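Local coordinates for protein A52 (Vaccinia virus, PDB 2VVW) that suppresses host innate immunity as a Bcl-2-like viral protein, associating with IRAK2 to inhibit NF-kappa-B signalling and with TRAF6 to activate p38, at residues Asp8-Asp13 with Phe29-Leu34; Glu56-Thr61 with Cys99-Gly104; Glu75-Phe80 with Asp111-Glu116; Asp82-Gln87 with Lys130-Asp135. All blocks are in the same frame, centred on the assembly; numbering follows the deposited sequence.

Contact 1: residues Asp8-Asp13 with Phe29-Leu34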
# COMPACT_ATOMS: atom_id res chain seq x y z
N ASP A 8 -10.54 -2.02 -4.91
CA ASP A 8 -9.87 -1.47 -3.75
C ASP A 8 -10.75 -1.76 -2.55
O ASP A 8 -11.97 -1.68 -2.66
CB ASP A 8 -9.70 0.02 -3.90
CG ASP A 8 -8.88 0.60 -2.78
OD1 ASP A 8 -7.63 0.48 -2.85
OD2 ASP A 8 -9.48 1.12 -1.82
N TYR A 9 -10.16 -2.10 -1.40
CA TYR A 9 -10.93 -2.54 -0.23
C TYR A 9 -11.21 -1.47 0.83
O TYR A 9 -12.01 -1.69 1.72
CB TYR A 9 -10.32 -3.82 0.37
CG TYR A 9 -10.44 -4.98 -0.60
CD1 TYR A 9 -11.70 -5.49 -0.95
CD2 TYR A 9 -9.33 -5.54 -1.22
CE1 TYR A 9 -11.84 -6.53 -1.87
CE2 TYR A 9 -9.45 -6.58 -2.14
CZ TYR A 9 -10.72 -7.08 -2.46
OH TYR A 9 -10.86 -8.10 -3.39
N LEU A 10 -10.64 -0.29 0.69
CA LEU A 10 -10.79 0.75 1.73
C LEU A 10 -12.25 1.07 2.03
O LEU A 10 -12.65 1.09 3.19
CB LEU A 10 -10.06 2.02 1.32
CG LEU A 10 -10.03 3.16 2.34
CD1 LEU A 10 -9.58 2.70 3.72
CD2 LEU A 10 -9.12 4.25 1.80
N GLU A 11 -13.03 1.30 0.98
CA GLU A 11 -14.45 1.64 1.12
C GLU A 11 -15.40 0.53 0.62
O GLU A 11 -16.58 0.77 0.40
CB GLU A 11 -14.72 2.96 0.40
CG GLU A 11 -13.93 4.12 0.98
CD GLU A 11 -14.06 5.41 0.18
OE1 GLU A 11 -14.47 5.36 -1.00
OE2 GLU A 11 -13.74 6.48 0.73
N TYR A 12 -14.88 -0.68 0.49
CA TYR A 12 -15.63 -1.79 -0.06
C TYR A 12 -16.58 -2.34 1.00
O TYR A 12 -16.20 -2.51 2.16
CB TYR A 12 -14.62 -2.85 -0.49
CG TYR A 12 -15.10 -3.97 -1.40
CD1 TYR A 12 -15.22 -3.79 -2.77
CD2 TYR A 12 -15.32 -5.24 -0.89
CE1 TYR A 12 -15.60 -4.84 -3.62
CE2 TYR A 12 -15.70 -6.30 -1.73
CZ TYR A 12 -15.83 -6.09 -3.08
OH TYR A 12 -16.19 -7.14 -3.88
N ASP A 13 -17.82 -2.61 0.60
CA ASP A 13 -18.87 -3.01 1.54
C ASP A 13 -19.19 -4.50 1.50
O ASP A 13 -19.98 -4.97 2.32
CB ASP A 13 -20.16 -2.23 1.27
CG ASP A 13 -20.07 -0.78 1.69
OD1 ASP A 13 -19.31 -0.46 2.62
OD2 ASP A 13 -20.80 0.03 1.10
N PHE A 29 -4.01 -3.70 6.45
CA PHE A 29 -2.80 -3.28 7.16
C PHE A 29 -2.08 -2.12 6.51
O PHE A 29 -1.58 -1.24 7.22
CB PHE A 29 -1.88 -4.47 7.42
CG PHE A 29 -2.46 -5.46 8.40
CD1 PHE A 29 -2.79 -5.07 9.68
CD2 PHE A 29 -2.69 -6.76 8.04
CE1 PHE A 29 -3.32 -5.97 10.58
CE2 PHE A 29 -3.23 -7.66 8.94
CZ PHE A 29 -3.55 -7.27 10.19
N MET A 30 -2.09 -2.06 5.18
CA MET A 30 -1.50 -0.93 4.47
C MET A 30 -2.24 0.34 4.82
O MET A 30 -1.63 1.31 5.23
CB MET A 30 -1.57 -1.17 2.96
CG MET A 30 -1.15 -0.03 2.08
SD MET A 30 -1.52 -0.39 0.36
CE MET A 30 -3.32 -0.14 0.30
N TYR A 31 -3.56 0.32 4.68
CA TYR A 31 -4.33 1.55 4.88
C TYR A 31 -4.38 1.99 6.35
O TYR A 31 -4.27 3.20 6.66
CB TYR A 31 -5.75 1.39 4.32
CG TYR A 31 -5.87 1.54 2.82
CD1 TYR A 31 -5.53 2.74 2.19
CD2 TYR A 31 -6.35 0.49 2.02
CE1 TYR A 31 -5.63 2.90 0.81
CE2 TYR A 31 -6.48 0.66 0.61
CZ TYR A 31 -6.10 1.85 0.02
OH TYR A 31 -6.23 2.04 -1.33
N ARG A 32 -4.57 1.04 7.27
CA ARG A 32 -4.58 1.35 8.68
C ARG A 32 -3.17 1.77 9.15
O ARG A 32 -3.01 2.76 9.87
CB ARG A 32 -5.09 0.17 9.50
CG ARG A 32 -5.17 0.48 10.99
CD ARG A 32 -6.05 -0.52 11.73
NE ARG A 32 -5.96 -0.32 13.18
CZ ARG A 32 -6.84 -0.79 14.06
NH1 ARG A 32 -7.88 -1.48 13.67
NH2 ARG A 32 -6.66 -0.54 15.35
N GLY A 33 -2.16 1.04 8.70
CA GLY A 33 -0.78 1.38 9.03
C GLY A 33 -0.24 2.70 8.50
O GLY A 33 0.67 3.28 9.10
N LEU A 34 -0.79 3.19 7.37
CA LEU A 34 -0.30 4.41 6.74
C LEU A 34 -1.23 5.60 6.96
O LEU A 34 -0.74 6.70 7.21
CB LEU A 34 -0.01 4.22 5.24
CG LEU A 34 1.05 3.17 4.87
CD1 LEU A 34 1.31 3.14 3.31
CD2 LEU A 34 2.37 3.31 5.63
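Tyr31 reaches out from helix 21-35 and meets Asp8 and Leu10 of the loop that precedes this helix. The polar part is one hydrogen bond. Tyr31 OH donates to Asp8 OD1 at 2.6 Å. The hydroxyl arrives on the syn side of the carboxylate, 18° out of its plane, and OD1 lies at the edge of the ring. The carboxylate and ring planes are steeply turned, 78° apart. The other oxygen of Asp8 serves its own loop. Leu10 N donates to Asp8 OD2 at 3.1 Å, from above the carboxylate plane, and so closes an Asx turn. With both oxygens engaged, the rotation of the carboxylate is restrained.

The apolar part is a CH-pi contact. Leu10 CD2 sits over one face of the Tyr31 ring, 4.1 Å from its centroid. CD1 of the same leucine lies 4.0 Å from Tyr31 CG. Leu10 CG is anti to the backbone N (chi1 -175°), which brings the branched end of the side chain over this face. The opposite face is taken by Met30 CE, so the ring is held between two aliphatic groups.

The second subunit adds to the grip. Its Lys123 forms a salt bridge with Asp8 OD1, probably offsetting the nearby Glu27 of the first subunit. Its Trp122 NE1 hydrogen-bonds Tyr31 OH. Locally the motif is an Asx turn leading into a type I beta turn, Tyr9 to Tyr12. It ties the N-terminal segment to helix 21-35 of a Bcl-2-like helical bundle, at the interface of the dimer.

Contact 2: residues Glu56-Thr61 with Cys99-Gly104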
# COMPACT_ATOMS: atom_id res chain seq x y z
N GLU A 56 -7.48 -7.78 22.39
CA GLU A 56 -7.25 -7.25 23.72
C GLU A 56 -7.66 -8.27 24.78
O GLU A 56 -6.99 -8.41 25.80
CB GLU A 56 -8.01 -5.93 23.92
CG GLU A 56 -7.74 -5.26 25.29
CD GLU A 56 -8.57 -4.00 25.54
OE1 GLU A 56 -9.14 -3.45 24.58
OE2 GLU A 56 -8.65 -3.57 26.71
N GLU A 57 -8.75 -8.98 24.54
CA GLU A 57 -9.21 -10.01 25.45
C GLU A 57 -8.23 -11.17 25.49
O GLU A 57 -7.94 -11.69 26.56
CB GLU A 57 -10.60 -10.52 25.06
N GLN A 58 -7.70 -11.57 24.34
CA GLN A 58 -6.84 -12.75 24.30
C GLN A 58 -5.38 -12.46 24.66
O GLN A 58 -4.74 -13.26 25.32
CB GLN A 58 -6.91 -13.43 22.93
CG GLN A 58 -6.02 -14.68 22.83
CD GLN A 58 -6.42 -15.64 21.72
OE1 GLN A 58 -7.43 -15.44 21.04
NE2 GLN A 58 -5.63 -16.69 21.54
N PHE A 59 -4.86 -11.32 24.21
CA PHE A 59 -3.42 -11.04 24.29
C PHE A 59 -3.05 -9.90 25.24
O PHE A 59 -1.88 -9.74 25.58
CB PHE A 59 -2.86 -10.75 22.90
CG PHE A 59 -2.99 -11.91 21.95
CD1 PHE A 59 -2.33 -13.09 22.20
CD2 PHE A 59 -3.78 -11.81 20.81
CE1 PHE A 59 -2.44 -14.17 21.32
CE2 PHE A 59 -3.90 -12.87 19.94
CZ PHE A 59 -3.22 -14.05 20.19
N GLY A 60 -4.04 -9.09 25.63
CA GLY A 60 -3.81 -8.00 26.55
C GLY A 60 -3.84 -6.67 25.85
O GLY A 60 -4.08 -6.59 24.65
N THR A 61 -3.61 -5.60 26.61
CA THR A 61 -3.78 -4.26 26.11
C THR A 61 -2.59 -3.88 25.27
O THR A 61 -1.49 -4.42 25.43
CB THR A 61 -3.86 -3.23 27.24
OG1 THR A 61 -2.62 -3.26 27.96
CG2 THR A 61 -5.02 -3.54 28.17
N CYS A 99 -6.81 -16.97 15.28
CA CYS A 99 -6.36 -16.22 14.13
C CYS A 99 -7.06 -14.85 14.00
O CYS A 99 -6.44 -13.89 13.60
CB CYS A 99 -6.59 -17.01 12.87
SG CYS A 99 -5.75 -18.59 12.83
N ILE A 100 -8.34 -14.78 14.32
CA ILE A 100 -9.05 -13.50 14.35
C ILE A 100 -8.42 -12.56 15.38
O ILE A 100 -8.15 -11.38 15.10
CB ILE A 100 -10.55 -13.72 14.65
CG1 ILE A 100 -11.24 -14.33 13.41
CG2 ILE A 100 -11.21 -12.41 15.08
CD1 ILE A 100 -12.66 -14.88 13.66
N SER A 101 -8.16 -13.05 16.59
CA SER A 101 -7.54 -12.22 17.64
C SER A 101 -6.17 -11.73 17.18
O SER A 101 -5.76 -10.60 17.43
CB SER A 101 -7.37 -12.99 18.95
OG SER A 101 -8.61 -13.33 19.55
N MET A 102 -5.45 -12.61 16.50
CA MET A 102 -4.13 -12.28 16.01
C MET A 102 -4.17 -11.17 14.95
O MET A 102 -3.30 -10.31 14.93
CB MET A 102 -3.47 -13.54 15.49
CG MET A 102 -2.06 -13.35 15.06
SD MET A 102 -2.03 -13.05 13.29
CE MET A 102 -0.30 -12.57 13.12
N ILE A 103 -5.21 -11.17 14.11
CA ILE A 103 -5.37 -10.10 13.12
C ILE A 103 -5.60 -8.79 13.87
O ILE A 103 -4.99 -7.77 13.55
CB ILE A 103 -6.52 -10.39 12.14
CG1 ILE A 103 -6.10 -11.45 11.12
CG2 ILE A 103 -6.94 -9.14 11.39
CD1 ILE A 103 -7.30 -12.08 10.36
N GLY A 104 -6.45 -8.82 14.88
CA GLY A 104 -6.68 -7.63 15.70
C GLY A 104 -5.43 -7.13 16.41
O GLY A 104 -5.28 -5.94 16.62
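The C-terminal end of helix 51-59 lies beside helix 96-115, with the CA atoms of Gln58 and Ser101 6.7 Å apart. This is helix-to-helix packing inside the Bcl-2-like bundle, and the close approach is consistent with the small size of Ser101. Gly60 ends the first helix with a positive phi of 106°, and Thr61 N-caps the next one.

Gln58 and Ser101 make the polar part. Gln58 OE1 is 2.8 Å from Ser101 OG, a hydrogen-bonding distance. Tyr97 O, one turn back in the serine's own helix, is also a partner of this hydroxyl, and Asp54 O a weak one, so the proton is not assigned. The amide of Gln58 is gripped at its other end too, because NE2 bonds to Asp98 OD1. Gln58 CG is anti to its own backbone N (chi1 180°), and the chain beyond is extended, which carries the amide across to helix 96-115.

Phe59 makes the apolar part. Gln58 CG lies over the centre of one ring face, 3.8 Å above the plane. Tyr83 and Gln87 of helix 76-90 also touch this ring, while the Met102 side chain leads away from segment 56-61 and packs on helix 123-132 and on Ile84. Phe59 meets helix 96-115 through CE2, which is 3.6 Å from Ser101 CB; Met102 N lies at the ring edge, 3.8 Å from that same CE2.

Contact 3: residues Glu75-Phe80 with Asp111-Glu116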
# COMPACT_ATOMS: atom_id res chain seq x y z
N GLU A 75 14.58 -2.86 17.60
CA GLU A 75 14.33 -4.30 17.54
C GLU A 75 12.83 -4.64 17.56
O GLU A 75 12.47 -5.81 17.51
CB GLU A 75 15.00 -4.99 18.75
CG GLU A 75 16.51 -4.81 18.84
CD GLU A 75 16.97 -3.47 19.43
OE1 GLU A 75 16.16 -2.67 19.97
OE2 GLU A 75 18.19 -3.21 19.34
N GLY A 76 11.97 -3.63 17.60
CA GLY A 76 10.54 -3.82 17.85
C GLY A 76 9.80 -4.75 16.92
O GLY A 76 8.94 -5.52 17.36
N ALA A 77 10.10 -4.67 15.62
CA ALA A 77 9.45 -5.53 14.63
C ALA A 77 9.86 -6.97 14.84
O ALA A 77 9.03 -7.87 14.82
CB ALA A 77 9.77 -5.05 13.20
N ASP A 78 11.15 -7.21 15.04
CA ASP A 78 11.64 -8.56 15.33
C ASP A 78 11.10 -9.13 16.65
O ASP A 78 10.82 -10.33 16.74
CB ASP A 78 13.16 -8.56 15.36
CG ASP A 78 13.77 -8.38 13.98
OD1 ASP A 78 13.15 -8.81 12.98
OD2 ASP A 78 14.86 -7.79 13.91
N ASN A 79 10.99 -8.27 17.67
CA ASN A 79 10.34 -8.64 18.95
C ASN A 79 8.86 -9.04 18.75
O ASN A 79 8.36 -9.99 19.37
CB ASN A 79 10.42 -7.48 19.95
CG ASN A 79 11.83 -7.18 20.41
OD1 ASN A 79 12.76 -7.96 20.15
ND2 ASN A 79 12.01 -6.06 21.11
N PHE A 80 8.16 -8.31 17.89
CA PHE A 80 6.79 -8.65 17.54
C PHE A 80 6.69 -10.04 16.89
O PHE A 80 5.84 -10.84 17.26
CB PHE A 80 6.21 -7.61 16.61
CG PHE A 80 4.83 -7.93 16.11
CD1 PHE A 80 3.76 -8.00 16.97
CD2 PHE A 80 4.61 -8.16 14.76
CE1 PHE A 80 2.48 -8.29 16.50
CE2 PHE A 80 3.34 -8.46 14.29
CZ PHE A 80 2.29 -8.51 15.16
N ASP A 111 -0.88 0.42 14.68
CA ASP A 111 -1.20 1.77 15.14
C ASP A 111 -0.02 2.41 15.85
O ASP A 111 0.21 3.60 15.71
CB ASP A 111 -2.36 1.81 16.13
CG ASP A 111 -3.67 1.36 15.55
OD1 ASP A 111 -3.86 1.38 14.32
OD2 ASP A 111 -4.53 0.99 16.37
N VAL A 112 0.65 1.62 16.69
CA VAL A 112 1.77 2.13 17.48
C VAL A 112 2.86 2.60 16.52
O VAL A 112 3.43 3.67 16.69
CB VAL A 112 2.32 1.06 18.48
CG1 VAL A 112 3.60 1.53 19.17
CG2 VAL A 112 1.26 0.72 19.53
N TRP A 113 3.17 1.77 15.53
CA TRP A 113 4.19 2.12 14.55
C TRP A 113 3.84 3.32 13.69
O TRP A 113 4.70 4.18 13.43
CB TRP A 113 4.51 0.91 13.70
CG TRP A 113 5.18 -0.20 14.44
CD1 TRP A 113 6.00 -0.09 15.54
CD2 TRP A 113 5.13 -1.59 14.11
NE1 TRP A 113 6.47 -1.34 15.90
CE2 TRP A 113 5.94 -2.28 15.05
CE3 TRP A 113 4.47 -2.34 13.13
CZ2 TRP A 113 6.10 -3.67 15.03
CZ3 TRP A 113 4.66 -3.71 13.10
CH2 TRP A 113 5.46 -4.36 14.05
N ARG A 114 2.58 3.43 13.27
CA ARG A 114 2.14 4.59 12.51
C ARG A 114 2.38 5.84 13.32
O ARG A 114 2.95 6.84 12.82
CB ARG A 114 0.66 4.47 12.15
CG ARG A 114 0.17 5.53 11.16
CD ARG A 114 -1.35 5.45 11.01
NE ARG A 114 -2.02 5.70 12.28
CZ ARG A 114 -2.68 4.80 13.02
NH1 ARG A 114 -2.85 3.53 12.62
NH2 ARG A 114 -3.20 5.20 14.17
N ASN A 115 1.96 5.80 14.57
CA ASN A 115 2.07 6.97 15.46
C ASN A 115 3.51 7.40 15.70
O ASN A 115 3.78 8.58 15.90
CB ASN A 115 1.36 6.69 16.79
CG ASN A 115 -0.15 6.54 16.63
OD1 ASN A 115 -0.73 6.97 15.62
ND2 ASN A 115 -0.79 5.91 17.61
N GLU A 116 4.43 6.44 15.64
CA GLU A 116 5.86 6.70 15.78
C GLU A 116 6.54 7.01 14.42
O GLU A 116 7.74 7.31 14.36
CB GLU A 116 6.51 5.48 16.44
CG GLU A 116 7.99 5.59 16.78
CD GLU A 116 8.29 6.56 17.90
OE1 GLU A 116 7.37 7.23 18.43
OE2 GLU A 116 9.48 6.67 18.25
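In the Bcl-2-like bundle, the start of helix 76-90 and the end of helix 96-115 run antiparallel, bridged by an aromatic side chain. The axes of the short segments 76-80 and 111-115 run at 178° and come no closer than 12.7 Å. Trp113 spans this wide gap. Its CG is anti to the carbonyl carbon (chi1 -68°), and the indole extends toward the first turn of helix 76-90.

The six-membered ring does the touching. Its outer edge points at the face of Phe80 in an offset edge-to-face stack. The centroids are 5.7 Å apart and the planes are nearly perpendicular, at 87°. Trp113 CH2 is the atom nearest to Phe80, 4.0 Å from CD2. The neighbouring CZ2 rests against the helix backbone, 3.9 Å from Ala77 CA. Gly76 O lies at the indole edge, 4.1 Å from Trp113 CZ2.

The polar end of the indole is satisfied outside the two segments: Trp113 NE1 donates to Leu71 O. This bond helps fix the ring's rotation. Phe80 continues the apolar layer onto Ala128 of helix 123-132. The arrangement is an edge-to-face aromatic pair in the core of an all-helical Bcl-2-like fold, joining helix 76-90 to helix 96-115.

Contact 4: residues Asp82-Gln87 with Lys130-Asp135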
# COMPACT_ATOMS: atom_id res chain seq x y z
N ASP A 82 8.87 -12.50 17.11
CA ASP A 82 9.24 -13.48 18.13
C ASP A 82 8.00 -13.81 18.98
O ASP A 82 7.71 -14.98 19.23
CB ASP A 82 10.42 -12.97 18.97
CG ASP A 82 10.80 -13.91 20.10
OD1 ASP A 82 10.12 -13.87 21.14
OD2 ASP A 82 11.79 -14.68 19.97
N TYR A 83 7.27 -12.77 19.36
CA TYR A 83 6.04 -12.90 20.15
C TYR A 83 4.93 -13.72 19.49
O TYR A 83 4.26 -14.54 20.14
CB TYR A 83 5.53 -11.49 20.51
CG TYR A 83 4.21 -11.47 21.25
CD1 TYR A 83 4.16 -11.68 22.62
CD2 TYR A 83 3.01 -11.22 20.57
CE1 TYR A 83 2.94 -11.68 23.31
CE2 TYR A 83 1.79 -11.22 21.26
CZ TYR A 83 1.76 -11.44 22.62
OH TYR A 83 0.56 -11.44 23.31
N ILE A 84 4.73 -13.48 18.20
CA ILE A 84 3.80 -14.25 17.39
C ILE A 84 4.18 -15.74 17.40
O ILE A 84 3.33 -16.61 17.54
CB ILE A 84 3.76 -13.72 15.92
CG1 ILE A 84 3.14 -12.32 15.86
CG2 ILE A 84 3.03 -14.70 14.99
CD1 ILE A 84 1.83 -12.15 16.63
N LYS A 85 5.46 -16.03 17.27
CA LYS A 85 5.95 -17.41 17.38
C LYS A 85 5.70 -18.03 18.77
O LYS A 85 5.32 -19.20 18.88
CB LYS A 85 7.44 -17.50 17.00
CG LYS A 85 7.69 -17.33 15.47
CD LYS A 85 9.15 -17.05 15.14
CE LYS A 85 9.43 -17.13 13.62
NZ LYS A 85 10.88 -16.89 13.29
N VAL A 86 5.91 -17.24 19.82
CA VAL A 86 5.55 -17.65 21.17
C VAL A 86 4.07 -18.07 21.26
O VAL A 86 3.77 -19.18 21.72
CB VAL A 86 5.86 -16.52 22.20
CG1 VAL A 86 5.25 -16.84 23.59
CG2 VAL A 86 7.37 -16.31 22.31
N GLN A 87 3.17 -17.20 20.82
CA GLN A 87 1.73 -17.47 20.93
C GLN A 87 1.36 -18.73 20.19
O GLN A 87 0.63 -19.58 20.70
CB GLN A 87 0.88 -16.31 20.40
CG GLN A 87 1.09 -14.98 21.02
CD GLN A 87 1.24 -15.02 22.51
OE1 GLN A 87 2.24 -14.56 23.06
NE2 GLN A 87 0.25 -15.57 23.18
N LYS A 130 1.25 -14.63 7.69
CA LYS A 130 1.73 -15.81 6.97
C LYS A 130 2.29 -16.90 7.90
O LYS A 130 2.17 -18.09 7.60
CB LYS A 130 2.80 -15.41 5.94
CG LYS A 130 2.26 -14.73 4.68
CD LYS A 130 3.39 -14.00 3.93
CE LYS A 130 3.05 -13.69 2.47
NZ LYS A 130 3.98 -12.66 1.84
N LEU A 131 2.90 -16.51 9.03
CA LEU A 131 3.41 -17.49 10.01
C LEU A 131 2.29 -18.17 10.78
O LEU A 131 2.41 -19.33 11.18
CB LEU A 131 4.32 -16.81 11.06
CG LEU A 131 5.78 -16.49 10.75
CD1 LEU A 131 6.35 -15.68 11.91
CD2 LEU A 131 6.59 -17.77 10.52
N PHE A 132 1.22 -17.43 11.02
CA PHE A 132 0.20 -17.82 12.00
C PHE A 132 -1.09 -18.37 11.38
O PHE A 132 -1.70 -19.29 11.94
CB PHE A 132 -0.10 -16.59 12.86
CG PHE A 132 -0.77 -16.89 14.17
CD1 PHE A 132 -0.02 -17.10 15.32
CD2 PHE A 132 -2.15 -16.94 14.27
CE1 PHE A 132 -0.64 -17.37 16.54
CE2 PHE A 132 -2.78 -17.20 15.49
CZ PHE A 132 -2.02 -17.42 16.62
N ILE A 133 -1.49 -17.82 10.23
CA ILE A 133 -2.78 -18.11 9.59
C ILE A 133 -2.60 -18.77 8.23
O ILE A 133 -2.17 -18.13 7.27
CB ILE A 133 -3.62 -16.81 9.42
CG1 ILE A 133 -3.55 -15.97 10.69
CG2 ILE A 133 -5.07 -17.15 9.10
CD1 ILE A 133 -4.47 -14.77 10.69
N ASN A 134 -2.89 -20.06 8.15
CA ASN A 134 -2.81 -20.77 6.87
C ASN A 134 -4.06 -20.53 6.03
O ASN A 134 -5.00 -19.90 6.49
CB ASN A 134 -2.55 -22.28 7.09
CG ASN A 134 -3.70 -23.01 7.80
OD1 ASN A 134 -4.85 -22.57 7.78
ND2 ASN A 134 -3.38 -24.16 8.39
N ASP A 135 -4.07 -21.06 4.81
CA ASP A 135 -5.18 -20.81 3.87
C ASP A 135 -6.52 -21.41 4.33
O ASP A 135 -7.58 -20.84 4.10
CB ASP A 135 -4.81 -21.32 2.47
CG ASP A 135 -3.75 -20.46 1.80
OD1 ASP A 135 -3.54 -19.31 2.25
OD2 ASP A 135 -3.13 -20.91 0.83
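Ile84 and Phe132 form the buried side of this contact, and Lys85 and Leu131 the exposed side. No hydrogen bond spans the two segments. On the buried side, Ile84 CG2 meets Phe132 CD1 at 3.9 Å. The two side chains cross at about a right angle. The branch CG2 is anti to the backbone N of Ile84 and is the methyl that faces the ring. Phe132 CD1 also lies 4.0 Å from Ile84 O, so this ring atom is near one backbone carbonyl as well. Gln87 adds a looser touch through its aliphatic root, with CB 4.3 Å from Phe132 CE1.

The fold here is the Bcl-2-like bundle, where helix 76-90 packs against the end of helix 123-132. Met102 of helix 96-115 and the loop residues Ile91 and Leu94 also pack on Phe132. Ile133 leaves the helix directly after it, and Asn134 N-caps helix 135-153.

Toward solvent the contact thins to one aliphatic touch. Lys85 is extended beyond CG, and it crosses Leu131 obliquely. The leucine methyl lies against the aliphatic part of the lysine chain, with Leu131 CD1 3.8 Å from Lys85 CE and 4.1 Å from Lys85 CG.

The four contacts lie in one all-helical Bcl-2-like domain. Contact 1 closes first along the chain. The segments of contacts 2, 3 and 4 then alternate, so these three are interlaced. Contacts 2 and 3 share helix 96-115, and contacts 3 and 4 share helix 76-90. Contacts 2 and 4 have centres 12 Å apart and touch, for instance through Met102 and Phe132. Contact 1 is about 20 Å from contact 2, centre to centre. It still touches contact 2 through Phe29 and Ile103, and joins contact 3 through the Arg32-Asp111 salt bridge. Contacts 2, 3 and 4 together hold the bundle's helices within the monomer; contact 1 alone ties the N-terminal segment to the subunit interface.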